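Local coordinates for Tol-Pal system protein TolB (Acinetobacter baumannii, PDB 7MX5) that probably acts in the periplasm as part of the Tol-Pal system, which supports outer membrane invagination during cell division and outer membrane integrity, at residues 242-245 / 246-249; 140-143 / 144-147. All coordinates share one frame; numbering follows the deposited sequence.

Contact 1 (242-245 / 246-249)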
loop_
_atom_site.group_PDB
_atom_site.type_symbol
_atom_site.label_atom_id
_atom_site.label_comp_id
_atom_site.label_asym_id
_atom_site.label_seq_id
_atom_site.Cartn_x
_atom_site.Cartn_y
_atom_site.Cartn_z
ATOM N N GLN A 242 -21.337 8.558 -9.185
ATOM C CA GLN A 242 -20.532 9.559 -8.499
ATOM C C GLN A 242 -21.398 10.287 -7.482
ATOM O O GLN A 242 -22.480 10.779 -7.820
ATOM C CB GLN A 242 -19.917 10.567 -9.471
ATOM C CG GLN A 242 -18.876 11.460 -8.804
ATOM C CD GLN A 242 -18.272 12.485 -9.740
ATOM O OE1 GLN A 242 -18.721 12.653 -10.872
ATOM N NE2 GLN A 242 -17.240 13.178 -9.269
ATOM N N MET A 243 -20.922 10.353 -6.246
ATOM C CA MET A 243 -21.612 11.067 -5.185
ATOM C C MET A 243 -20.934 12.400 -4.916
ATOM O O MET A 243 -19.711 12.517 -5.004
ATOM C CB MET A 243 -21.646 10.249 -3.895
ATOM C CG MET A 243 -22.843 10.568 -3.030
ATOM S SD MET A 243 -22.695 9.950 -1.354
ATOM C CE MET A 243 -24.297 9.179 -1.166
ATOM N N ASP A 244 -21.742 13.403 -4.593
ATOM C CA ASP A 244 -21.250 14.680 -4.096
ATOM C C ASP A 244 -21.414 14.681 -2.581
ATOM O O ASP A 244 -22.530 14.512 -2.076
ATOM C CB ASP A 244 -22.002 15.845 -4.737
ATOM C CG ASP A 244 -21.624 17.182 -4.135
ATOM O OD1 ASP A 244 -20.442 17.361 -3.771
ATOM O OD2 ASP A 244 -22.508 18.057 -4.033
ATOM N N LEU A 245 -20.304 14.861 -1.864
ATOM C CA LEU A 245 -20.309 14.650 -0.419
ATOM C C LEU A 245 -21.178 15.665 0.312
ATOM O O LEU A 245 -21.734 15.351 1.371
ATOM C CB LEU A 245 -18.879 14.700 0.120
ATOM C CG LEU A 245 -17.905 13.624 -0.369
ATOM C CD1 LEU A 245 -16.751 13.465 0.608
ATOM C CD2 LEU A 245 -18.615 12.295 -0.584
ATOM N N SER A 246 -21.315 16.876 -0.232
ATOM C CA SER A 246 -22.002 17.940 0.491
ATOM C C SER A 246 -23.494 17.654 0.627
ATOM O O SER A 246 -24.066 17.794 1.715
ATOM C CB SER A 246 -21.774 19.279 -0.211
ATOM O OG SER A 246 -22.415 19.308 -1.473
ATOM N N THR A 247 -24.142 17.249 -0.465
ATOM C CA THR A 247 -25.586 17.073 -0.490
ATOM C C THR A 247 -26.022 15.623 -0.695
ATOM O O THR A 247 -27.228 15.364 -0.749
ATOM C CB THR A 247 -26.201 17.959 -1.586
ATOM O OG1 THR A 247 -25.377 19.115 -1.784
ATOM C CG2 THR A 247 -27.601 18.419 -1.189
ATOM N N ARG A 248 -25.080 14.674 -0.804
ATOM C CA ARG A 248 -25.381 13.244 -1.003
ATOM C C ARG A 248 -26.104 13.013 -2.311
ATOM O O ARG A 248 -26.836 12.027 -2.498
ATOM C CB ARG A 248 -26.181 12.649 0.147
ATOM C CG ARG A 248 -25.350 11.794 1.056
ATOM C CD ARG A 248 -24.250 12.590 1.717
ATOM N NE ARG A 248 -23.732 11.896 2.888
ATOM C CZ ARG A 248 -23.134 12.496 3.908
ATOM N NH1 ARG A 248 -22.961 13.807 3.933
ATOM N NH2 ARG A 248 -22.705 11.763 4.932
ATOM N N GLN A 249 -25.861 13.955 -3.199
ATOM C CA GLN A 249 -26.337 13.920 -4.566
ATOM C C GLN A 249 -25.745 12.790 -5.414
ATOM O O GLN A 249 -24.572 12.849 -5.783
ATOM C CB GLN A 249 -26.052 15.262 -5.243
ATOM C CG GLN A 249 -26.638 15.391 -6.639
ATOM C CD GLN A 249 -26.484 16.785 -7.211
ATOM O OE1 GLN A 249 -26.015 17.695 -6.527
ATOM N NE2 GLN A 249 -26.876 16.958 -8.470
#

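Contact 2 (140-143 / 144-147)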
loop_
_atom_site.group_PDB
_atom_site.type_symbol
_atom_site.label_atom_id
_atom_site.label_comp_id
_atom_site.label_asym_id
_atom_site.label_seq_id
_atom_site.Cartn_x
_atom_site.Cartn_y
_atom_site.Cartn_z
ATOM N N LEU A 140 -9.690 -9.067 7.259
ATOM C CA LEU A 140 -9.444 -10.453 7.628
ATOM C C LEU A 140 -10.757 -11.224 7.598
ATOM O O LEU A 140 -11.732 -10.828 8.245
ATOM C CB LEU A 140 -8.809 -10.542 9.016
ATOM C CG LEU A 140 -7.403 -9.959 9.167
ATOM C CD1 LEU A 140 -6.952 -10.017 10.618
ATOM C CD2 LEU A 140 -6.423 -10.695 8.270
ATOM N N ARG A 141 -10.780 -12.318 6.842
ATOM C CA ARG A 141 -11.952 -13.176 6.727
ATOM C C ARG A 141 -11.647 -14.512 7.387
ATOM O O ARG A 141 -10.707 -15.207 6.985
ATOM C CB ARG A 141 -12.346 -13.378 5.264
ATOM C CG ARG A 141 -12.660 -12.094 4.520
ATOM C CD ARG A 141 -13.131 -12.389 3.107
ATOM N NE ARG A 141 -13.334 -11.174 2.329
ATOM C CZ ARG A 141 -13.753 -11.153 1.072
ATOM N NH1 ARG A 141 -14.031 -12.269 0.418
ATOM N NH2 ARG A 141 -13.897 -9.984 0.455
ATOM N N ASN A 142 -12.439 -14.868 8.396
ATOM C CA ASN A 142 -12.258 -16.120 9.127
ATOM C C ASN A 142 -13.624 -16.723 9.426
ATOM O O ASN A 142 -14.280 -16.335 10.406
ATOM C CB ASN A 142 -11.466 -15.903 10.414
ATOM C CG ASN A 142 -10.832 -17.181 10.929
ATOM O OD1 ASN A 142 -11.140 -18.275 10.457
ATOM N ND2 ASN A 142 -9.947 -17.047 11.908
ATOM N N PRO A 143 -14.088 -17.670 8.605
ATOM C CA PRO A 143 -15.335 -18.375 8.941
ATOM C C PRO A 143 -15.198 -19.269 10.158
ATOM O O PRO A 143 -16.220 -19.643 10.749
ATOM C CB PRO A 143 -15.647 -19.191 7.676
ATOM C CG PRO A 143 -14.579 -18.849 6.674
ATOM C CD PRO A 143 -13.448 -18.204 7.395
ATOM N N ALA A 144 -13.975 -19.619 10.552
ATOM C CA ALA A 144 -13.725 -20.326 11.802
ATOM C C ALA A 144 -13.810 -19.410 13.015
ATOM O O ALA A 144 -13.376 -19.799 14.104
ATOM C CB ALA A 144 -12.357 -21.010 11.758
ATOM N N THR A 145 -14.338 -18.202 12.841
ATOM C CA THR A 145 -14.664 -17.304 13.949
ATOM C C THR A 145 -15.948 -16.590 13.562
ATOM O O THR A 145 -15.928 -15.457 13.065
ATOM C CB THR A 145 -13.527 -16.320 14.231
ATOM O OG1 THR A 145 -12.333 -17.046 14.548
ATOM C CG2 THR A 145 -13.879 -15.415 15.406
ATOM N N PRO A 146 -17.099 -17.242 13.753
ATOM C CA PRO A 146 -18.359 -16.654 13.270
ATOM C C PRO A 146 -18.694 -15.321 13.913
ATOM O O PRO A 146 -19.410 -14.518 13.304
ATOM C CB PRO A 146 -19.403 -17.727 13.611
ATOM C CG PRO A 146 -18.771 -18.564 14.677
ATOM C CD PRO A 146 -17.300 -18.547 14.401
ATOM N N ALA A 147 -18.192 -15.054 15.122
ATOM C CA ALA A 147 -18.459 -13.773 15.765
ATOM C C ALA A 147 -17.677 -12.646 15.100
ATOM O O ALA A 147 -18.190 -11.530 14.951
ATOM C CB ALA A 147 -18.128 -13.852 17.255
#

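Contact 1 (242-245 / 246-249)
Asp-244 N donates to Gln-249 O (3.1 Å, 155° at the hydrogen) where the chain turns back on itself in a short β-hairpin loop. Four residues after Asp-244, Arg-248 N reaches Asp-244 O at 2.9 Å in a bent, weak bond. Arg-248 has a left-handed backbone conformation, which helps bring the chain round. A CH···O contact from Met-243 CA to Gln-249 O (3.5 Å) lies alongside.

Polar side chains form a second set of contacts. The carboxylate of Asp-244, anti to the backbone N (chi1 174°), leans over the turn, and Ser-246 OG donates to Asp-244 OD2 at 2.9 Å, coming in 42° above the carboxylate plane. Ser-246 OG in turn accepts a bond from Thr-247 OG1 (3.0 Å), so a short chain of hydroxyl bonds ends on the carboxylate. Arg-248 NH1 makes a weak bond to Leu-245 O (3.2 Å), but its stronger tie is the salt bridge of NH2 to Glu-207.

The apolar contact lies beside the loop, where the thioether end of Met-243 crosses the Arg-248 chain and Met-243 CE rests 3.6 Å from Arg-248 CG.

The loop joins strand 239-244 to the outer strand 249-252 of one propeller blade. Met-243 also packs on Phe-230 of strand 227-232 within the blade and on Ile-209 and Thr-210 of strand 206-211 in the preceding one, while Glu-207 belongs to that same strand.

Contact 2 (140-143 / 144-147)
An Asx-Pro turn, in which the Asn-142 side chain reaches over Pro-143 to Ala-144, is superposed here on a type I β-turn from Asn-142 to Thr-145. It begins the loop leaving strand 135-141 before the chain returns as strand 150-156, in a blade of the β-propeller.

Two bonds define it, and both end on oxygens of Asn-142. Thr-145 N donates to the backbone Asn-142 O at 3.1 Å, with 148° at the hydrogen, closing the β-turn. The side-chain Asn-142 OD1 takes Ala-144 N, also at 3.1 Å, but the 131° angle makes this second bond weak. The first torsion of Asn-142 (chi1 -159°) places CG beside the carbonyl carbon, from where OD1 reaches Ala-144 N. Asn-142 OD1 is close to the Ala-144 methyl as well, 3.3 Å from Ala-144 CB. On the other branch of the amide, Asn-142 ND2 lies 3.6 Å from Thr-145 OG1, near neighbours across the turn without a hydrogen bond. Thr-145 OG1 instead turns back along its own chain and donates weakly to Ala-144 O at 3.0 Å. Pro-146 CD lies 4.0 Å from Pro-143 O.

Asn-142 is paired through its backbone with Arg-149, and its side chain touches Gln-389, while the ring of Pro-143 rests on Arg-149.

Pro-143, with no N-H to offer and a ring that restricts its backbone, suits the second position of such a turn. One residue thus serves two successive N-H groups, with backbone and side-chain oxygens acting as separate acceptors, and the turn is set chiefly by polar bonds rather than by apolar burial.

In the fold
Both contacts are surface loops where a strand of the propeller ends, in different blades, with centres 34 Å apart and nearest atoms about 22 Å apart. Contact 1 joins the third strand of its blade, 239-244, to the edge strand 249-252 and borders the preceding blade; it includes a buried methionine, and its arginine is bonded to that preceding blade. Contact 2 follows strand 135-141, which lies between strand 150-156 and the C-terminal strand 391-397, and its touching residues include none that is buried. In chemistry, 242-249 combines backbone bonds with a carboxylate-hydroxyl chain and an apolar crossing, whereas 140-147 combines a backbone turn bond with a weak carboxamide bond over Pro-143.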